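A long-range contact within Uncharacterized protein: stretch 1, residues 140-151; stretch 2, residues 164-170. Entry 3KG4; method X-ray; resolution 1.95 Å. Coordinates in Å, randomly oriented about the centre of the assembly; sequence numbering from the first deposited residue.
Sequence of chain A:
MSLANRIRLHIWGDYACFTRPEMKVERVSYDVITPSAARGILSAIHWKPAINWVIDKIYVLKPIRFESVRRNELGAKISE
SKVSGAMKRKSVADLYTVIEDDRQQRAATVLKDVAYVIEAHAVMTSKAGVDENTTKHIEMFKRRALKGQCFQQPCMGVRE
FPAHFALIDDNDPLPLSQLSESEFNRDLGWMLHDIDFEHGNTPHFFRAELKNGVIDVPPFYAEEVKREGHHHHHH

Stretch 1, residues 140-151: MFKRRALKGQCF
Stretch 2 164-170: HFALIDD

Residues 140-146 continue a helix begun earlier in the chain (phi/psi near -62/-43), and strand 164-167 crosses it at -124°, with axes 7.5 Å apart at closest approach. Register is set by Ala145 and Leu167, whose CA atoms lie 5.7 Å apart; both CB atoms point toward the opposite stretch. At this point Ala145 CB lies 4.0 Å from Leu167 CB, an apolar contact.

Leu167 (chi1 t, chi2 p) is the main bump, burying 111 Å² among the side chains of Phe141, Lys142, Ala145 and Leu146. Its CD2 meets Lys142 CB at 3.7 Å and Leu146 CG at 3.9 Å, while CD1 reaches CE2 at the edge of the Phe141 ring (chi1 t, chi2 91°) at 3.7 Å.

The second bump is Phe165 (phi/psi -152/157, chi1 p, chi2 78°), its ring tip meeting the turn formed by Gly148, Gln149 and Cys150. There Gly148, at phi/psi 67/25, closes a Schellman motif: Gly148 N bonds Ala145 O (3.0 Å) and Gln149 N bonds Arg144 O (2.9 Å). Phe165 CZ lies 3.9 Å from Gly148 C, 3.3 Å from Gln149 O near the ring plane, and 3.9 Å from Cys150 CB (chi1 p).

No hydrogen bond crosses between the stretches among the atoms modelled. Charge contributes one long salt bridge, Lys142 NZ (chi1 m, chi2 t, chi3 p, chi4 91°) to Asp169 OD1 (chi1 -149°, chi2 -19°) at 3.6 Å; 448 Å² is buried altogether.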

# COMPACT_ATOMS: atom_id res chain seq x y z
N MET A 140 18.07 -1.85 5.02
CA MET A 140 17.60 -0.89 6.06
C MET A 140 16.07 -0.93 6.23
O MET A 140 15.56 -0.94 7.37
CB MET A 140 18.07 0.53 5.73
CG MET A 140 17.75 1.60 6.82
SD MET A 140 18.85 3.08 6.87
CE MET A 140 19.78 3.05 5.32
N PHE A 141 15.33 -1.02 5.12
CA PHE A 141 13.87 -1.12 5.22
C PHE A 141 13.50 -2.34 6.03
O PHE A 141 12.69 -2.29 6.94
CB PHE A 141 13.19 -1.20 3.84
CG PHE A 141 11.71 -1.49 3.94
CD1 PHE A 141 10.78 -0.44 4.02
CD2 PHE A 141 11.24 -2.79 4.04
CE1 PHE A 141 9.44 -0.68 4.16
CE2 PHE A 141 9.89 -3.06 4.17
CZ PHE A 141 8.99 -2.00 4.27
N LYS A 142 14.10 -3.48 5.69
CA LYS A 142 13.72 -4.72 6.35
C LYS A 142 14.08 -4.65 7.83
O LYS A 142 13.30 -5.08 8.69
CB LYS A 142 14.38 -5.93 5.67
CG LYS A 142 14.00 -6.10 4.22
CD LYS A 142 14.99 -6.99 3.48
CE LYS A 142 14.58 -8.43 3.56
NZ LYS A 142 13.72 -8.78 2.40
N ARG A 143 15.24 -4.08 8.14
CA ARG A 143 15.73 -4.07 9.51
C ARG A 143 14.75 -3.26 10.36
O ARG A 143 14.22 -3.76 11.34
CB ARG A 143 17.12 -3.47 9.58
CG ARG A 143 17.91 -3.86 10.80
CD ARG A 143 19.41 -3.68 10.54
NE ARG A 143 19.73 -2.40 9.91
CZ ARG A 143 20.34 -2.22 8.73
NH1 ARG A 143 20.56 -0.98 8.30
NH2 ARG A 143 20.75 -3.24 7.98
N ARG A 144 14.49 -2.02 9.93
CA ARG A 144 13.45 -1.17 10.55
C ARG A 144 12.10 -1.85 10.67
O ARG A 144 11.44 -1.73 11.71
CB ARG A 144 13.24 0.09 9.76
CG ARG A 144 14.41 1.03 9.67
CD ARG A 144 13.93 2.43 10.01
NE ARG A 144 14.61 3.49 9.28
CZ ARG A 144 14.43 4.79 9.55
NH1 ARG A 144 15.08 5.72 8.85
NH2 ARG A 144 13.61 5.17 10.53
N ALA A 145 11.66 -2.52 9.61
CA ALA A 145 10.35 -3.17 9.64
C ALA A 145 10.30 -4.32 10.64
O ALA A 145 9.29 -4.50 11.31
CB ALA A 145 9.93 -3.63 8.22
N LEU A 146 11.38 -5.10 10.74
CA LEU A 146 11.41 -6.28 11.63
C LEU A 146 11.23 -5.96 13.12
O LEU A 146 10.71 -6.79 13.88
CB LEU A 146 12.73 -7.03 11.50
CG LEU A 146 12.84 -8.00 10.33
CD1 LEU A 146 14.31 -8.49 10.21
CD2 LEU A 146 11.84 -9.16 10.53
N LYS A 147 11.69 -4.78 13.50
CA LYS A 147 11.64 -4.28 14.86
C LYS A 147 10.25 -3.76 15.23
O LYS A 147 10.00 -3.39 16.39
CB LYS A 147 12.64 -3.12 15.00
N GLY A 148 9.36 -3.71 14.24
CA GLY A 148 8.13 -2.94 14.37
C GLY A 148 8.44 -1.45 14.44
O GLY A 148 7.65 -0.69 14.99
N GLN A 149 9.58 -1.05 13.89
CA GLN A 149 10.04 0.33 13.98
C GLN A 149 9.66 1.08 12.74
O GLN A 149 9.49 0.49 11.66
CB GLN A 149 11.56 0.39 14.13
N CYS A 150 9.53 2.39 12.87
CA CYS A 150 9.16 3.22 11.73
C CYS A 150 9.62 4.59 12.05
O CYS A 150 9.67 4.97 13.20
CB CYS A 150 7.64 3.24 11.50
SG CYS A 150 6.64 3.61 13.00
N PHE A 151 9.93 5.34 11.01
CA PHE A 151 10.35 6.71 11.17
C PHE A 151 9.17 7.59 11.62
O PHE A 151 9.23 8.21 12.68
CB PHE A 151 10.99 7.20 9.87
CG PHE A 151 11.48 8.60 9.95
CD1 PHE A 151 12.37 8.98 10.95
CD2 PHE A 151 11.04 9.55 9.04
CE1 PHE A 151 12.82 10.29 11.05
CE2 PHE A 151 11.49 10.86 9.12
CZ PHE A 151 12.38 11.23 10.14
N HIS A 164 -0.83 -0.98 11.24
CA HIS A 164 0.07 -1.94 11.85
C HIS A 164 0.72 -2.76 10.77
O HIS A 164 0.11 -2.99 9.71
CB HIS A 164 -0.70 -2.83 12.77
CG HIS A 164 -1.42 -2.08 13.84
ND1 HIS A 164 -2.76 -2.25 14.10
CD2 HIS A 164 -0.99 -1.10 14.67
CE1 HIS A 164 -3.12 -1.43 15.08
NE2 HIS A 164 -2.07 -0.72 15.44
N PHE A 165 1.94 -3.23 11.02
CA PHE A 165 2.72 -3.87 9.99
C PHE A 165 3.71 -4.90 10.50
O PHE A 165 4.14 -4.83 11.67
CB PHE A 165 3.44 -2.83 9.14
CG PHE A 165 4.46 -1.99 9.89
CD1 PHE A 165 5.73 -2.50 10.20
CD2 PHE A 165 4.17 -0.69 10.28
CE1 PHE A 165 6.67 -1.71 10.88
CE2 PHE A 165 5.09 0.09 10.98
CZ PHE A 165 6.35 -0.42 11.26
N ALA A 166 4.08 -5.81 9.60
CA ALA A 166 5.05 -6.87 9.91
C ALA A 166 5.73 -7.24 8.58
O ALA A 166 5.05 -7.39 7.53
CB ALA A 166 4.35 -8.06 10.53
N LEU A 167 7.06 -7.28 8.58
CA LEU A 167 7.77 -7.70 7.39
C LEU A 167 7.39 -9.14 7.08
O LEU A 167 7.14 -9.94 7.99
CB LEU A 167 9.28 -7.56 7.55
CG LEU A 167 10.12 -7.77 6.29
CD1 LEU A 167 10.08 -6.56 5.34
CD2 LEU A 167 11.57 -8.09 6.65
N ILE A 168 7.28 -9.46 5.80
CA ILE A 168 7.17 -10.85 5.39
C ILE A 168 8.53 -11.10 4.76
O ILE A 168 8.76 -10.73 3.62
CB ILE A 168 6.03 -11.08 4.38
CG1 ILE A 168 4.67 -10.76 5.00
CG2 ILE A 168 6.08 -12.53 3.79
CD1 ILE A 168 3.87 -11.97 5.40
N ASP A 169 9.46 -11.64 5.55
CA ASP A 169 10.84 -11.87 5.07
C ASP A 169 10.80 -13.09 4.17
O ASP A 169 9.75 -13.72 4.02
CB ASP A 169 11.79 -12.09 6.26
CG ASP A 169 13.19 -11.62 6.01
OD1 ASP A 169 13.62 -11.42 4.85
OD2 ASP A 169 13.87 -11.44 7.04
N ASP A 170 11.94 -13.43 3.58
CA ASP A 170 11.93 -14.37 2.47
C ASP A 170 11.44 -15.77 2.82
O ASP A 170 10.81 -16.43 2.01
CB ASP A 170 13.27 -14.47 1.78
CG ASP A 170 13.11 -14.84 0.31
OD1 ASP A 170 12.04 -15.40 -0.03
OD2 ASP A 170 14.01 -14.54 -0.51